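Local atomic coordinates of putative hyaluronoglucosaminidase (Clostridium perfringens, PDB entry 6PWI), a protein that probably hydrolyses terminal N-acetylhexosamine linkages in glycans as a family 84 glycoside hydrolase, through the catalytic domain carried by this fragment of a longer secreted, cell-wall-anchored protein. Residues F202-M208 with L436-A440; M208-A214 with K248-T254; R291-A297 with V324-V330. All blocks are in the same frame, centred on the assembly; numbering follows the deposited sequence.

All three contacts lie in the catalytic (beta/alpha)8 domain, two between barrel strands and one in the helical layer around them, and illustrate how neighbouring strands and surrounding helices build such a barrel. Contact 1 joins the helix after the first strand to the helix after the last, across 227 intervening residues, and contacts 2 and 3 are nested in that span, one after the other. Contact 2 pairs the second strand with the third, contact 3 the fourth with the fifth; their centres are about 10 Å apart, and W253 meets G294 through the backbone. Contacts 1 and 2 share M208, with centres about 12 Å apart. Contact 3 lies nearest D299, the predicted proton donor.

Contact 1: F202-M208 with L436-A440; sequences FGGDFKM and LFAIA
M208 and A440 mark the closest backbone approach, their CA atoms 5.9 Å apart, where the chain leaving helix 193-204 passes the flank of helix 433-444. A type I turn from G204 to K207 bends this chain, and G203 O secures it by accepting from F206 N and M208 N, which arrive from opposite faces of its carbonyl plane. The main aromatic meeting is T-shaped: the edge of F437 approaches a face of F206, with centroids 4.8 Å apart and planes at 65°. F437 reaches it because its CG is anti to the backbone N (chi1 -165°), which carries the ring across toward the turn. F202 of the same segment as F206 turns one face to F206 CE2, while its rim atom CD1 meets L436 CB at 4.1 Å. Next to A440, the M208 side chain runs at about a right angle to L436, and its CE ends 4.0 Å from I439 CG2. A440 CB sits against both F206 CB and M208 CG, 3.8 Å from each and about 90° apart around it. No direct hydrogen bond crosses; instead a water donates to F206 O and to A440 O. Y461 of helix 451-462 adds a further ring to F206 and F437. Such packing between the end of the helix after the first strand and the helix after the eighth is characteristic of the helical layer of a (beta/alpha)8 barrel.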
loop_
_atom_site.group_PDB
_atom_site.type_symbol
_atom_site.label_atom_id
_atom_site.label_comp_id
_atom_site.label_asym_id
_atom_site.label_seq_id
_atom_site.Cartn_x
_atom_site.Cartn_y
_atom_site.Cartn_z
ATOM N N PHE A 202 8.857 -2.132 2.383
ATOM C CA PHE A 202 7.662 -2.404 3.162
ATOM C C PHE A 202 6.721 -3.316 2.378
ATOM O O PHE A 202 6.304 -4.353 2.888
ATOM C CB PHE A 202 6.996 -1.106 3.624
ATOM C CG PHE A 202 5.816 -1.305 4.543
ATOM C CD1 PHE A 202 4.518 -1.296 4.050
ATOM C CD2 PHE A 202 6.001 -1.512 5.902
ATOM C CE1 PHE A 202 3.435 -1.480 4.897
ATOM C CE2 PHE A 202 4.916 -1.702 6.746
ATOM C CZ PHE A 202 3.632 -1.678 6.247
ATOM N N GLY A 203 6.402 -2.921 1.138
ATOM C CA GLY A 203 5.559 -3.711 0.254
ATOM C C GLY A 203 6.056 -5.148 0.116
ATOM O O GLY A 203 5.256 -6.081 0.021
ATOM N N GLY A 204 7.385 -5.317 0.133
ATOM C CA GLY A 204 8.019 -6.607 -0.072
ATOM C C GLY A 204 7.777 -7.553 1.100
ATOM O O GLY A 204 7.756 -8.772 0.920
ATOM N N ASP A 205 7.597 -6.970 2.293
ATOM C CA ASP A 205 7.257 -7.723 3.490
ATOM C C ASP A 205 5.815 -8.228 3.434
ATOM O O ASP A 205 5.450 -9.092 4.224
ATOM C CB ASP A 205 7.526 -6.924 4.771
ATOM C CG ASP A 205 8.993 -6.859 5.188
ATOM O OD1 ASP A 205 9.803 -7.665 4.665
ATOM O OD2 ASP A 205 9.324 -5.998 6.043
ATOM N N PHE A 206 4.998 -7.700 2.506
ATOM C CA PHE A 206 3.602 -8.109 2.418
ATOM C C PHE A 206 3.253 -8.605 1.011
ATOM O O PHE A 206 2.089 -8.616 0.617
ATOM C CB PHE A 206 2.684 -7.051 3.043
ATOM C CG PHE A 206 3.101 -6.688 4.444
ATOM C CD1 PHE A 206 2.903 -7.572 5.498
ATOM C CD2 PHE A 206 3.748 -5.486 4.702
ATOM C CE1 PHE A 206 3.327 -7.252 6.780
ATOM C CE2 PHE A 206 4.177 -5.170 5.983
ATOM C CZ PHE A 206 3.967 -6.056 7.019
ATOM N N LYS A 207 4.282 -9.043 0.272
ATOM C CA LYS A 207 4.128 -9.793 -0.968
ATOM C C LYS A 207 3.646 -8.900 -2.113
ATOM O O LYS A 207 3.081 -9.395 -3.086
ATOM C CB LYS A 207 3.198 -10.996 -0.774
ATOM C CG LYS A 207 3.603 -11.966 0.328
ATOM C CD LYS A 207 2.808 -13.253 0.276
ATOM C CE LYS A 207 3.286 -14.311 1.245
ATOM N NZ LYS A 207 2.963 -13.958 2.645
ATOM N N MET A 208 3.880 -7.585 -2.005
ATOM C CA MET A 208 3.631 -6.680 -3.116
ATOM C C MET A 208 4.672 -6.929 -4.207
ATOM O O MET A 208 5.787 -7.356 -3.909
ATOM C CB MET A 208 3.684 -5.217 -2.663
ATOM C CG MET A 208 2.433 -4.796 -1.917
ATOM S SD MET A 208 2.387 -3.028 -1.533
ATOM C CE MET A 208 0.669 -2.651 -1.878
ATOM N N LEU A 436 -0.703 0.925 2.107
ATOM C CA LEU A 436 0.074 -0.111 1.444
ATOM C C LEU A 436 -0.276 -1.462 2.057
ATOM O O LEU A 436 -0.525 -2.423 1.333
ATOM C CB LEU A 436 1.574 0.187 1.539
ATOM C CG LEU A 436 2.219 0.742 0.268
ATOM C CD1 LEU A 436 1.730 2.153 -0.029
ATOM C CD2 LEU A 436 3.735 0.727 0.389
ATOM N N PHE A 437 -0.332 -1.509 3.396
ATOM C CA PHE A 437 -0.710 -2.720 4.105
ATOM C C PHE A 437 -2.086 -3.195 3.640
ATOM O O PHE A 437 -2.262 -4.383 3.380
ATOM C CB PHE A 437 -0.694 -2.488 5.615
ATOM C CG PHE A 437 -0.720 -3.749 6.440
ATOM C CD1 PHE A 437 0.461 -4.335 6.876
ATOM C CD2 PHE A 437 -1.923 -4.349 6.788
ATOM C CE1 PHE A 437 0.434 -5.487 7.653
ATOM C CE2 PHE A 437 -1.946 -5.504 7.559
ATOM C CZ PHE A 437 -0.769 -6.066 8.000
ATOM N N ALA A 438 -3.042 -2.259 3.518
ATOM C CA ALA A 438 -4.410 -2.599 3.162
ATOM C C ALA A 438 -4.458 -3.224 1.771
ATOM O O ALA A 438 -4.983 -4.327 1.608
ATOM C CB ALA A 438 -5.302 -1.392 3.262
ATOM N N ILE A 439 -3.879 -2.526 0.787
ATOM C CA ILE A 439 -3.875 -2.963 -0.604
ATOM C C ILE A 439 -3.134 -4.295 -0.752
ATOM O O ILE A 439 -3.540 -5.140 -1.544
ATOM C CB ILE A 439 -3.299 -1.862 -1.518
ATOM C CG1 ILE A 439 -4.130 -0.578 -1.447
ATOM C CG2 ILE A 439 -3.124 -2.345 -2.949
ATOM C CD1 ILE A 439 -5.614 -0.794 -1.510
ATOM N N ALA A 440 -2.058 -4.481 0.020
ATOM C CA ALA A 440 -1.286 -5.709 -0.022
ATOM C C ALA A 440 -2.157 -6.884 0.416
ATOM O O ALA A 440 -2.213 -7.899 -0.274
ATOM C CB ALA A 440 -0.058 -5.582 0.842
HETATM O O HOH W 1 0.309 -8.460 -1.613
#

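Contact 2: M208-A214 with K248-T254; sequences MNSYIFA and KNKFIWT
F213 and F251 each hold CG anti to the backbone N (chi1 -179° and -173°), and these matching torsions bring their rings together on one face of a parallel strand pair. F251 CZ comes over a face of F213, displaced toward the rim, with the ring planes 34° apart. Y211 lies alongside F251 and points the same way, its CE2 4.0 Å from F251 CD1, whereas W253 meets F213 rim to rim; the four rings form an aromatic cluster. The opposite sheet face has S210, I212 and I252, where I252 CD1 packs on S210 OG and on I212 CG1. Between the faces runs the ladder: Y211 N donates to K250 O at 2.7 Å, I252 N to Y211 O at 2.8 Å and F213 N to I252 O at 2.8 Å. Side chains extend it at both ends. K250 curls back at its last two torsions until NZ donates to N209 O (2.9 Å), and T254 OG1 donates to F213 O (2.6 Å). Outside the pair, Y211 OH bonds E184 and W253 NE1 bonds Y229. Strands 179-184 and 293-296 flank the pair within the barrel. Helix 231-247, the connection of this beta-alpha-beta unit, covers F251, and helix 193-204 covers Y211 and F213.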
loop_
_atom_site.group_PDB
_atom_site.type_symbol
_atom_site.label_atom_id
_atom_site.label_comp_id
_atom_site.label_asym_id
_atom_site.label_seq_id
_atom_site.Cartn_x
_atom_site.Cartn_y
_atom_site.Cartn_z
ATOM N N MET A 208 3.880 -7.585 -2.005
ATOM C CA MET A 208 3.631 -6.680 -3.116
ATOM C C MET A 208 4.672 -6.929 -4.207
ATOM O O MET A 208 5.787 -7.356 -3.909
ATOM C CB MET A 208 3.684 -5.217 -2.663
ATOM C CG MET A 208 2.433 -4.796 -1.917
ATOM S SD MET A 208 2.387 -3.028 -1.533
ATOM C CE MET A 208 0.669 -2.651 -1.878
ATOM N N ASN A 209 4.304 -6.660 -5.468
ATOM C CA ASN A 209 5.189 -6.988 -6.575
ATOM C C ASN A 209 5.421 -5.788 -7.494
ATOM O O ASN A 209 6.103 -5.926 -8.504
ATOM C CB ASN A 209 4.749 -8.264 -7.310
ATOM C CG ASN A 209 3.390 -8.199 -7.988
ATOM O OD1 ASN A 209 2.794 -7.130 -8.135
ATOM N ND2 ASN A 209 2.896 -9.343 -8.438
ATOM N N SER A 210 4.874 -4.613 -7.144
ATOM C CA SER A 210 4.821 -3.504 -8.085
ATOM C C SER A 210 5.045 -2.167 -7.393
ATOM O O SER A 210 4.309 -1.807 -6.476
ATOM C CB SER A 210 3.500 -3.482 -8.804
ATOM O OG SER A 210 3.364 -4.620 -9.636
ATOM N N TYR A 211 6.050 -1.427 -7.869
ATOM C CA TYR A 211 6.131 0.002 -7.615
ATOM C C TYR A 211 6.154 0.711 -8.963
ATOM O O TYR A 211 7.144 0.628 -9.680
ATOM C CB TYR A 211 7.352 0.362 -6.763
ATOM C CG TYR A 211 7.736 1.823 -6.787
ATOM C CD1 TYR A 211 6.774 2.827 -6.787
ATOM C CD2 TYR A 211 9.067 2.214 -6.787
ATOM C CE1 TYR A 211 7.123 4.169 -6.807
ATOM C CE2 TYR A 211 9.435 3.553 -6.809
ATOM C CZ TYR A 211 8.460 4.534 -6.814
ATOM O OH TYR A 211 8.811 5.851 -6.827
ATOM N N ILE A 212 5.043 1.366 -9.315
ATOM C CA ILE A 212 4.992 2.069 -10.582
ATOM C C ILE A 212 5.511 3.485 -10.370
ATOM O O ILE A 212 4.926 4.269 -9.627
ATOM C CB ILE A 212 3.590 2.033 -11.213
ATOM C CG1 ILE A 212 3.141 0.594 -11.479
ATOM C CG2 ILE A 212 3.564 2.868 -12.486
ATOM C CD1 ILE A 212 1.667 0.380 -11.273
ATOM N N PHE A 213 6.641 3.767 -11.026
ATOM C CA PHE A 213 7.342 5.035 -10.948
ATOM C C PHE A 213 6.786 5.977 -12.015
ATOM O O PHE A 213 7.151 5.868 -13.185
ATOM C CB PHE A 213 8.833 4.761 -11.146
ATOM C CG PHE A 213 9.754 5.949 -11.067
ATOM C CD1 PHE A 213 10.211 6.414 -9.846
ATOM C CD2 PHE A 213 10.201 6.573 -12.222
ATOM C CE1 PHE A 213 11.079 7.494 -9.779
ATOM C CE2 PHE A 213 11.070 7.652 -12.158
ATOM C CZ PHE A 213 11.511 8.107 -10.936
ATOM N N ALA A 214 5.899 6.894 -11.597
ATOM C CA ALA A 214 5.285 7.849 -12.511
ATOM C C ALA A 214 5.293 9.273 -11.937
ATOM O O ALA A 214 4.304 9.998 -12.061
ATOM C CB ALA A 214 3.886 7.388 -12.854
ATOM N N LYS A 248 11.588 -7.670 -4.387
ATOM C CA LYS A 248 10.713 -8.237 -5.409
ATOM C C LYS A 248 9.455 -7.389 -5.575
ATOM O O LYS A 248 8.536 -7.758 -6.302
ATOM C CB LYS A 248 10.484 -9.745 -5.247
ATOM C CG LYS A 248 11.468 -10.602 -6.026
ATOM C CD LYS A 248 11.247 -12.092 -5.895
ATOM C CE LYS A 248 12.430 -12.901 -6.385
ATOM N NZ LYS A 248 12.796 -12.558 -7.782
ATOM N N ASN A 249 9.453 -6.239 -4.899
ATOM C CA ASN A 249 8.531 -5.153 -5.163
ATOM C C ASN A 249 9.124 -4.342 -6.320
ATOM O O ASN A 249 9.740 -3.303 -6.102
ATOM C CB ASN A 249 8.329 -4.355 -3.868
ATOM C CG ASN A 249 7.142 -3.407 -3.850
ATOM O OD1 ASN A 249 6.485 -3.277 -2.824
ATOM N ND2 ASN A 249 6.863 -2.718 -4.948
ATOM N N LYS A 250 8.958 -4.838 -7.553
ATOM C CA LYS A 250 9.754 -4.389 -8.689
ATOM C C LYS A 250 9.522 -2.907 -8.965
ATOM O O LYS A 250 8.413 -2.403 -8.808
ATOM C CB LYS A 250 9.364 -5.092 -9.994
ATOM C CG LYS A 250 9.323 -6.613 -9.969
ATOM C CD LYS A 250 8.884 -7.225 -11.304
ATOM C CE LYS A 250 7.484 -6.847 -11.760
ATOM N NZ LYS A 250 6.413 -7.468 -10.934
ATOM N N PHE A 251 10.589 -2.244 -9.427
ATOM C CA PHE A 251 10.541 -0.903 -9.977
ATOM C C PHE A 251 10.018 -0.976 -11.411
ATOM O O PHE A 251 10.684 -1.533 -12.285
ATOM C CB PHE A 251 11.951 -0.312 -9.952
ATOM C CG PHE A 251 12.063 1.143 -10.327
ATOM C CD1 PHE A 251 12.165 2.124 -9.347
ATOM C CD2 PHE A 251 12.085 1.537 -11.658
ATOM C CE1 PHE A 251 12.288 3.464 -9.685
ATOM C CE2 PHE A 251 12.202 2.878 -11.995
ATOM C CZ PHE A 251 12.309 3.838 -11.009
ATOM N N ILE A 252 8.828 -0.408 -11.645
ATOM C CA ILE A 252 8.247 -0.348 -12.978
ATOM C C ILE A 252 8.345 1.081 -13.512
ATOM O O ILE A 252 7.782 2.014 -12.933
ATOM C CB ILE A 252 6.796 -0.860 -12.958
ATOM C CG1 ILE A 252 6.729 -2.320 -12.496
ATOM C CG2 ILE A 252 6.143 -0.658 -14.319
ATOM C CD1 ILE A 252 5.441 -2.689 -11.805
ATOM N N TRP A 253 9.071 1.242 -14.625
ATOM C CA TRP A 253 9.300 2.566 -15.180
ATOM C C TRP A 253 8.169 2.886 -16.150
ATOM O O TRP A 253 7.616 1.969 -16.746
ATOM C CB TRP A 253 10.681 2.638 -15.847
ATOM C CG TRP A 253 11.084 4.040 -16.194
ATOM C CD1 TRP A 253 11.533 5.006 -15.336
ATOM C CD2 TRP A 253 11.036 4.649 -17.497
ATOM N NE1 TRP A 253 11.771 6.169 -16.014
ATOM C CE2 TRP A 253 11.475 5.985 -17.340
ATOM C CE3 TRP A 253 10.672 4.200 -18.773
ATOM C CZ2 TRP A 253 11.565 6.868 -18.417
ATOM C CZ3 TRP A 253 10.763 5.074 -19.837
ATOM C CH2 TRP A 253 11.202 6.390 -19.657
ATOM N N THR A 254 7.820 4.172 -16.296
ATOM C CA THR A 254 6.697 4.571 -17.143
ATOM C C THR A 254 7.080 5.735 -18.057
ATOM O O THR A 254 8.044 6.446 -17.784
ATOM C CB THR A 254 5.457 4.955 -16.320
ATOM O OG1 THR A 254 5.792 6.021 -15.428
ATOM C CG2 THR A 254 4.874 3.787 -15.555
#

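Contact 3: R291-A297 with V324-V330; sequences RQFGVLA and VYEFIFV
R291 O accepts from Y325 N at 2.9 Å, the first of a series of bonds that zip the two segments together in parallel. Along the regular strands the bonds switch direction: I328 N donates to F293 O (3.1 Å), V295 N to I328 O (2.8 Å), V330 N to V295 O (3.0 Å) and A297 N to V330 O (2.8 Å). Before the strands pair, the backbone ladder is interrupted, and two other groups satisfy its polar atoms. A water accepts from F293 N and donates to Y325 O, lying in the plane of the F293 ring at its edge and over one face of F327. The amide of Q292 serves E326 O: with CG anti to the backbone N (chi1 -163°) and the chain extended beyond it, NE2 donates at 2.8 Å, the bond lying in the planes of both the amide and the carbonyl. Charged ends are met elsewhere, R291 by D323 and the carbonyl of Y286, E326 by Q178. Among apolar groups, L296 CD2 meets V330 CG2 on the face where G294 lies beside I328, and V295 CG1 rests against F329 CD1 on the other, 4.0 Å away. A297 CB also touches the far end of the F329 ring. L296 is about 6 Å, side chain to side chain, from D299, the predicted proton donor. Helix 304-321, linking the two strands, packs on V295 and F327, while F293 stacks on F282 of helix 268-286; strands 250-255 and 359-362 continue the barrel on either side.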
loop_
_atom_site.group_PDB
_atom_site.type_symbol
_atom_site.label_atom_id
_atom_site.label_comp_id
_atom_site.label_asym_id
_atom_site.label_seq_id
_atom_site.Cartn_x
_atom_site.Cartn_y
_atom_site.Cartn_z
ATOM N N ARG A 291 12.647 -4.258 -15.641
ATOM C CA ARG A 291 12.166 -5.428 -16.366
ATOM C C ARG A 291 10.648 -5.372 -16.575
ATOM O O ARG A 291 10.038 -6.372 -16.960
ATOM C CB ARG A 291 12.613 -6.711 -15.653
ATOM C CG ARG A 291 14.103 -7.008 -15.762
ATOM C CD ARG A 291 14.558 -7.374 -17.167
ATOM N NE ARG A 291 15.993 -7.619 -17.284
ATOM C CZ ARG A 291 16.945 -6.682 -17.308
ATOM N NH1 ARG A 291 18.211 -7.040 -17.418
ATOM N NH2 ARG A 291 16.643 -5.396 -17.225
ATOM N N GLN A 292 10.041 -4.203 -16.318
ATOM C CA GLN A 292 8.622 -3.983 -16.560
ATOM C C GLN A 292 8.376 -2.493 -16.787
ATOM O O GLN A 292 8.991 -1.651 -16.137
ATOM C CB GLN A 292 7.758 -4.537 -15.425
ATOM C CG GLN A 292 6.297 -4.694 -15.820
ATOM C CD GLN A 292 5.434 -5.448 -14.834
ATOM O OE1 GLN A 292 5.801 -5.684 -13.679
ATOM N NE2 GLN A 292 4.256 -5.834 -15.297
ATOM N N PHE A 293 7.462 -2.188 -17.712
ATOM C CA PHE A 293 7.269 -0.829 -18.186
ATOM C C PHE A 293 5.782 -0.489 -18.259
ATOM O O PHE A 293 4.954 -1.356 -18.525
ATOM C CB PHE A 293 7.941 -0.664 -19.553
ATOM C CG PHE A 293 9.438 -0.830 -19.531
ATOM C CD1 PHE A 293 10.267 0.242 -19.230
ATOM C CD2 PHE A 293 10.022 -2.060 -19.796
ATOM C CE1 PHE A 293 11.646 0.092 -19.202
ATOM C CE2 PHE A 293 11.402 -2.213 -19.759
ATOM C CZ PHE A 293 12.212 -1.138 -19.468
ATOM N N GLY A 294 5.464 0.792 -18.031
ATOM C CA GLY A 294 4.125 1.332 -18.213
ATOM C C GLY A 294 4.113 2.414 -19.287
ATOM O O GLY A 294 5.071 3.175 -19.422
ATOM N N VAL A 295 3.022 2.466 -20.058
ATOM C CA VAL A 295 2.814 3.503 -21.059
ATOM C C VAL A 295 1.561 4.282 -20.670
ATOM O O VAL A 295 0.487 3.703 -20.544
ATOM C CB VAL A 295 2.696 2.900 -22.474
ATOM C CG1 VAL A 295 2.281 3.942 -23.502
ATOM C CG2 VAL A 295 3.988 2.229 -22.904
ATOM N N LEU A 296 1.703 5.594 -20.474
ATOM C CA LEU A 296 0.616 6.380 -19.912
ATOM C C LEU A 296 0.029 7.296 -20.979
ATOM O O LEU A 296 0.744 8.106 -21.565
ATOM C CB LEU A 296 1.140 7.176 -18.715
ATOM C CG LEU A 296 1.906 6.371 -17.668
ATOM C CD1 LEU A 296 2.247 7.236 -16.464
ATOM C CD2 LEU A 296 1.122 5.146 -17.229
ATOM N N ALA A 297 -1.287 7.183 -21.187
ATOM C CA ALA A 297 -1.971 7.891 -22.258
ATOM C C ALA A 297 -3.093 8.776 -21.712
ATOM O O ALA A 297 -3.929 9.252 -22.475
ATOM C CB ALA A 297 -2.495 6.901 -23.272
ATOM N N VAL A 324 11.193 -9.603 -19.900
ATOM C CA VAL A 324 10.448 -8.408 -19.534
ATOM C C VAL A 324 8.980 -8.778 -19.314
ATOM O O VAL A 324 8.312 -9.273 -20.218
ATOM C CB VAL A 324 10.625 -7.281 -20.575
ATOM C CG1 VAL A 324 9.781 -6.054 -20.255
ATOM C CG2 VAL A 324 12.082 -6.886 -20.714
ATOM N N TYR A 325 8.484 -8.523 -18.098
ATOM C CA TYR A 325 7.092 -8.756 -17.759
ATOM C C TYR A 325 6.204 -7.885 -18.645
ATOM O O TYR A 325 6.695 -7.004 -19.347
ATOM C CB TYR A 325 6.850 -8.492 -16.273
ATOM C CG TYR A 325 7.561 -9.420 -15.320
ATOM C CD1 TYR A 325 7.093 -10.707 -15.086
ATOM C CD2 TYR A 325 8.690 -9.006 -14.627
ATOM C CE1 TYR A 325 7.736 -11.559 -14.198
ATOM C CE2 TYR A 325 9.343 -9.844 -13.736
ATOM C CZ TYR A 325 8.862 -11.126 -13.518
ATOM O OH TYR A 325 9.501 -11.956 -12.640
ATOM N N GLU A 326 4.890 -8.138 -18.599
ATOM C CA GLU A 326 3.963 -7.536 -19.550
ATOM C C GLU A 326 3.765 -6.054 -19.245
ATOM O O GLU A 326 3.909 -5.626 -18.102
ATOM C CB GLU A 326 2.651 -8.321 -19.644
ATOM C CG GLU A 326 2.083 -8.754 -18.307
ATOM C CD GLU A 326 0.971 -9.779 -18.454
ATOM O OE1 GLU A 326 -0.188 -9.461 -18.086
ATOM O OE2 GLU A 326 1.263 -10.892 -18.947
ATOM N N PHE A 327 3.455 -5.293 -20.299
ATOM C CA PHE A 327 3.265 -3.856 -20.212
ATOM C C PHE A 327 1.975 -3.510 -19.473
ATOM O O PHE A 327 0.984 -4.244 -19.505
ATOM C CB PHE A 327 3.196 -3.224 -21.603
ATOM C CG PHE A 327 4.517 -3.074 -22.315
ATOM C CD1 PHE A 327 5.392 -2.045 -21.988
ATOM C CD2 PHE A 327 4.870 -3.941 -23.341
ATOM C CE1 PHE A 327 6.599 -1.900 -22.658
ATOM C CE2 PHE A 327 6.078 -3.797 -24.008
ATOM C CZ PHE A 327 6.940 -2.779 -23.666
ATOM N N ILE A 328 2.025 -2.352 -18.815
ATOM C CA ILE A 328 0.885 -1.709 -18.197
ATOM C C ILE A 328 0.530 -0.519 -19.080
ATOM O O ILE A 328 1.424 0.163 -19.572
ATOM C CB ILE A 328 1.292 -1.306 -16.768
ATOM C CG1 ILE A 328 1.245 -2.526 -15.845
ATOM C CG2 ILE A 328 0.447 -0.161 -16.239
ATOM C CD1 ILE A 328 2.388 -2.604 -14.864
ATOM N N PHE A 329 -0.768 -0.301 -19.317
ATOM C CA PHE A 329 -1.221 0.810 -20.144
ATOM C C PHE A 329 -2.321 1.578 -19.412
ATOM O O PHE A 329 -3.287 0.991 -18.938
ATOM C CB PHE A 329 -1.665 0.300 -21.520
ATOM C CG PHE A 329 -2.120 1.362 -22.493
ATOM C CD1 PHE A 329 -1.220 1.968 -23.360
ATOM C CD2 PHE A 329 -3.451 1.752 -22.553
ATOM C CE1 PHE A 329 -1.634 2.953 -24.246
ATOM C CE2 PHE A 329 -3.861 2.740 -23.438
ATOM C CZ PHE A 329 -2.954 3.340 -24.284
ATOM N N VAL A 330 -2.165 2.900 -19.321
ATOM C CA VAL A 330 -3.166 3.741 -18.685
ATOM C C VAL A 330 -3.895 4.493 -19.794
ATOM O O VAL A 330 -3.291 5.298 -20.490
ATOM C CB VAL A 330 -2.537 4.709 -17.664
ATOM C CG1 VAL A 330 -3.554 5.701 -17.122
ATOM C CG2 VAL A 330 -1.874 3.970 -16.525
HETATM O O HOH W 2 6.810 -4.051 -19.888
#